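Local coordinates for protein-glutaminase (PDB 3A54), which probably deamidates glutamine side chains within proteins, releasing ammonia, and is made as a precursor, at residues Thr46-Glu51 with Tyr151-Cys156. The protein carries 1 engineered substitution. Numbering follows the deposited sequence. Where two conformers were deposited one is given.
Engineered in segment 46-51: Q47 (natural residue Ala).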
loop_
_atom_site.group_PDB
_atom_site.type_symbol
_atom_site.label_atom_id
_atom_site.label_comp_id
_atom_site.label_asym_id
_atom_site.label_seq_id
_atom_site.Cartn_x
_atom_site.Cartn_y
_atom_site.Cartn_z
ATOM N N THR A 46 -3.534 -2.403 4.330
ATOM C CA THR A 46 -4.466 -2.569 3.219
ATOM C C THR A 46 -4.836 -1.214 2.613
ATOM O O THR A 46 -4.987 -0.227 3.338
ATOM C CB THR A 46 -5.750 -3.328 3.639
ATOM O OG1 THR A 46 -6.655 -3.377 2.529
ATOM C CG2 THR A 46 -6.437 -2.633 4.798
ATOM N N GLN A 47 -4.975 -1.165 1.287
ATOM C CA GLN A 47 -5.434 0.041 0.595
ATOM C C GLN A 47 -6.947 0.174 0.586
ATOM O O GLN A 47 -7.489 1.180 0.133
ATOM C CB GLN A 47 -4.990 0.019 -0.862
ATOM C CG GLN A 47 -3.515 -0.063 -1.050
ATOM C CD GLN A 47 -3.139 -0.145 -2.515
ATOM O OE1 GLN A 47 -2.918 -1.240 -3.055
ATOM N NE2 GLN A 47 -3.065 1.014 -3.174
ATOM N N GLN A 48 -7.632 -0.854 1.060
ATOM C CA GLN A 48 -9.070 -0.861 0.900
ATOM C C GLN A 48 -9.823 -0.018 1.917
ATOM O O GLN A 48 -9.430 0.106 3.075
ATOM C CB GLN A 48 -9.578 -2.291 0.858
ATOM C CG GLN A 48 -8.919 -3.058 -0.264
ATOM C CD GLN A 48 -9.501 -4.422 -0.459
ATOM O OE1 GLN A 48 -10.686 -4.569 -0.743
ATOM N NE2 GLN A 48 -8.674 -5.432 -0.320
ATOM N N PHE A 49 -10.897 0.603 1.435
ATOM C CA PHE A 49 -11.829 1.306 2.310
ATOM C C PHE A 49 -12.892 0.335 2.794
ATOM O O PHE A 49 -13.384 -0.506 2.034
ATOM C CB PHE A 49 -12.544 2.442 1.586
ATOM C CG PHE A 49 -11.748 3.707 1.479
ATOM C CD1 PHE A 49 -11.392 4.216 0.235
ATOM C CD2 PHE A 49 -11.406 4.423 2.618
ATOM C CE1 PHE A 49 -10.686 5.412 0.132
ATOM C CE2 PHE A 49 -10.699 5.611 2.518
ATOM C CZ PHE A 49 -10.339 6.104 1.272
ATOM N N TYR A 50 -13.246 0.460 4.062
ATOM C CA TYR A 50 -14.372 -0.262 4.625
ATOM C C TYR A 50 -15.442 0.746 5.000
ATOM O O TYR A 50 -15.170 1.926 5.160
ATOM C CB TYR A 50 -13.919 -1.102 5.820
ATOM C CG TYR A 50 -12.999 -2.195 5.365
ATOM C CD1 TYR A 50 -11.648 -1.944 5.143
ATOM C CD2 TYR A 50 -13.488 -3.467 5.088
ATOM C CE1 TYR A 50 -10.806 -2.941 4.687
ATOM C CE2 TYR A 50 -12.654 -4.466 4.641
ATOM C CZ TYR A 50 -11.314 -4.199 4.445
ATOM O OH TYR A 50 -10.481 -5.191 3.993
ATOM N N GLU A 51 -16.677 0.302 5.119
ATOM C CA GLU A 51 -17.750 1.240 5.407
ATOM C C GLU A 51 -18.561 0.791 6.603
ATOM O O GLU A 51 -18.641 -0.398 6.903
ATOM C CB GLU A 51 -18.657 1.415 4.190
ATOM C CG GLU A 51 -19.356 0.145 3.756
ATOM C CD GLU A 51 -20.209 0.340 2.513
ATOM O OE1 GLU A 51 -20.583 1.496 2.216
ATOM O OE2 GLU A 51 -20.512 -0.669 1.838
ATOM N N TYR A 151 -3.105 -6.519 -10.893
ATOM C CA TYR A 151 -4.166 -6.561 -9.887
ATOM C C TYR A 151 -4.053 -5.346 -8.975
ATOM O O TYR A 151 -3.398 -5.401 -7.936
ATOM C CB TYR A 151 -4.067 -7.841 -9.060
ATOM C CG TYR A 151 -5.174 -8.009 -8.038
ATOM C CD1 TYR A 151 -6.514 -8.025 -8.430
ATOM C CD2 TYR A 151 -4.882 -8.168 -6.687
ATOM C CE1 TYR A 151 -7.533 -8.190 -7.502
ATOM C CE2 TYR A 151 -5.894 -8.337 -5.748
ATOM C CZ TYR A 151 -7.215 -8.351 -6.165
ATOM O OH TYR A 151 -8.217 -8.522 -5.243
ATOM N N PRO A 152 -4.687 -4.238 -9.367
ATOM C CA PRO A 152 -4.463 -3.009 -8.600
ATOM C C PRO A 152 -5.379 -2.848 -7.385
ATOM O O PRO A 152 -5.276 -1.833 -6.705
ATOM C CB PRO A 152 -4.781 -1.915 -9.623
ATOM C CG PRO A 152 -5.804 -2.546 -10.496
ATOM C CD PRO A 152 -5.266 -3.948 -10.688
ATOM N N VAL A 153 -6.254 -3.812 -7.108
ATOM C CA VAL A 153 -7.183 -3.688 -5.981
ATOM C C VAL A 153 -6.470 -3.416 -4.653
ATOM O O VAL A 153 -6.890 -2.549 -3.877
ATOM C CB VAL A 153 -8.095 -4.938 -5.855
ATOM C CG1 VAL A 153 -8.935 -4.862 -4.590
ATOM C CG2 VAL A 153 -8.995 -5.039 -7.081
ATOM N N ASP A 154 -5.382 -4.137 -4.399
ATOM C CA ASP A 154 -4.685 -4.025 -3.122
ATOM C C ASP A 154 -3.293 -4.598 -3.290
ATOM O O ASP A 154 -2.957 -5.162 -4.342
ATOM C CB ASP A 154 -5.450 -4.798 -2.040
ATOM C CG ASP A 154 -5.242 -4.242 -0.631
ATOM O OD1 ASP A 154 -6.053 -4.594 0.248
ATOM O OD2 ASP A 154 -4.286 -3.472 -0.386
ATOM N N GLY A 155 -2.471 -4.441 -2.258
ATOM C CA GLY A 155 -1.146 -5.028 -2.247
ATOM C C GLY A 155 -0.035 -4.117 -2.736
ATOM O O GLY A 155 1.068 -4.587 -2.996
ATOM N N CYS A 156 -0.315 -2.818 -2.846
ATOM C CA CYS A 156 0.702 -1.862 -3.309
ATOM C C CYS A 156 1.999 -1.999 -2.522
ATOM O O CYS A 156 3.098 -1.878 -3.082
ATOM C CB CYS A 156 0.195 -0.419 -3.226
ATOM S SG CYS A 156 -0.306 0.131 -1.567
HETATM O O HOH W 1 -2.751 -1.638 -5.665
#
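OD1 of D154 is gripped by two residues of segment 46-51, which probably belongs to the pro-region: the hydroxyl OG1 of T46 donates on the syn side of the carboxylate at 2.7 Å, and the amide NE2 of Q48, in the conformer given, donates to OD1 on the anti side at 2.8 Å. The amide and carboxylate planes are nearly perpendicular, 83° apart, with OD1 lying in the plane of the amide. The other oxygen, OD2, takes the backbone N of Q47 at 2.9 Å along a nearly straight N-H path (176°), while G155 N, within its own loop, reaches OD2 from the opposite face. The site illustrates how a buried carboxylate is satisfied by several donors: four hold it against rotation, and an alanine in place of D154 would probably leave T46 OG1, Q48 NE2, Q47 N and G155 N without this acceptor and the Q48 amide freer to turn. T46 OG1 also accepts from Q48 N, closing an ST turn that shapes the approach to strand 49-52.

This clamp delivers the engineered Q47 (alanine in nature) to C156, which begins helix 156-169 and, with H197 and D217, fits a Cys-His-Asp triad, consistent with the peptidase CA clan. The Q47 chain runs extended beyond CG (chi2 177°), bringing its CD within 3.0 Å of C156 SG, an approach that may mimic a substrate glutamine before the probable nucleophile. Its OE1 accepts from C156 N at 3.1 Å, the donor lying above the carbonyl plane; as in papain-like enzymes, this N-H probably forms part of an oxyanion hole. A water donates to OE1 at 2.6 Å and also to P152 O, while Q47 NE2 is hydrogen-bonded to Y196 O. Beside the carboxylate, V153 CG1 packs 4.2 Å from Q48 CD.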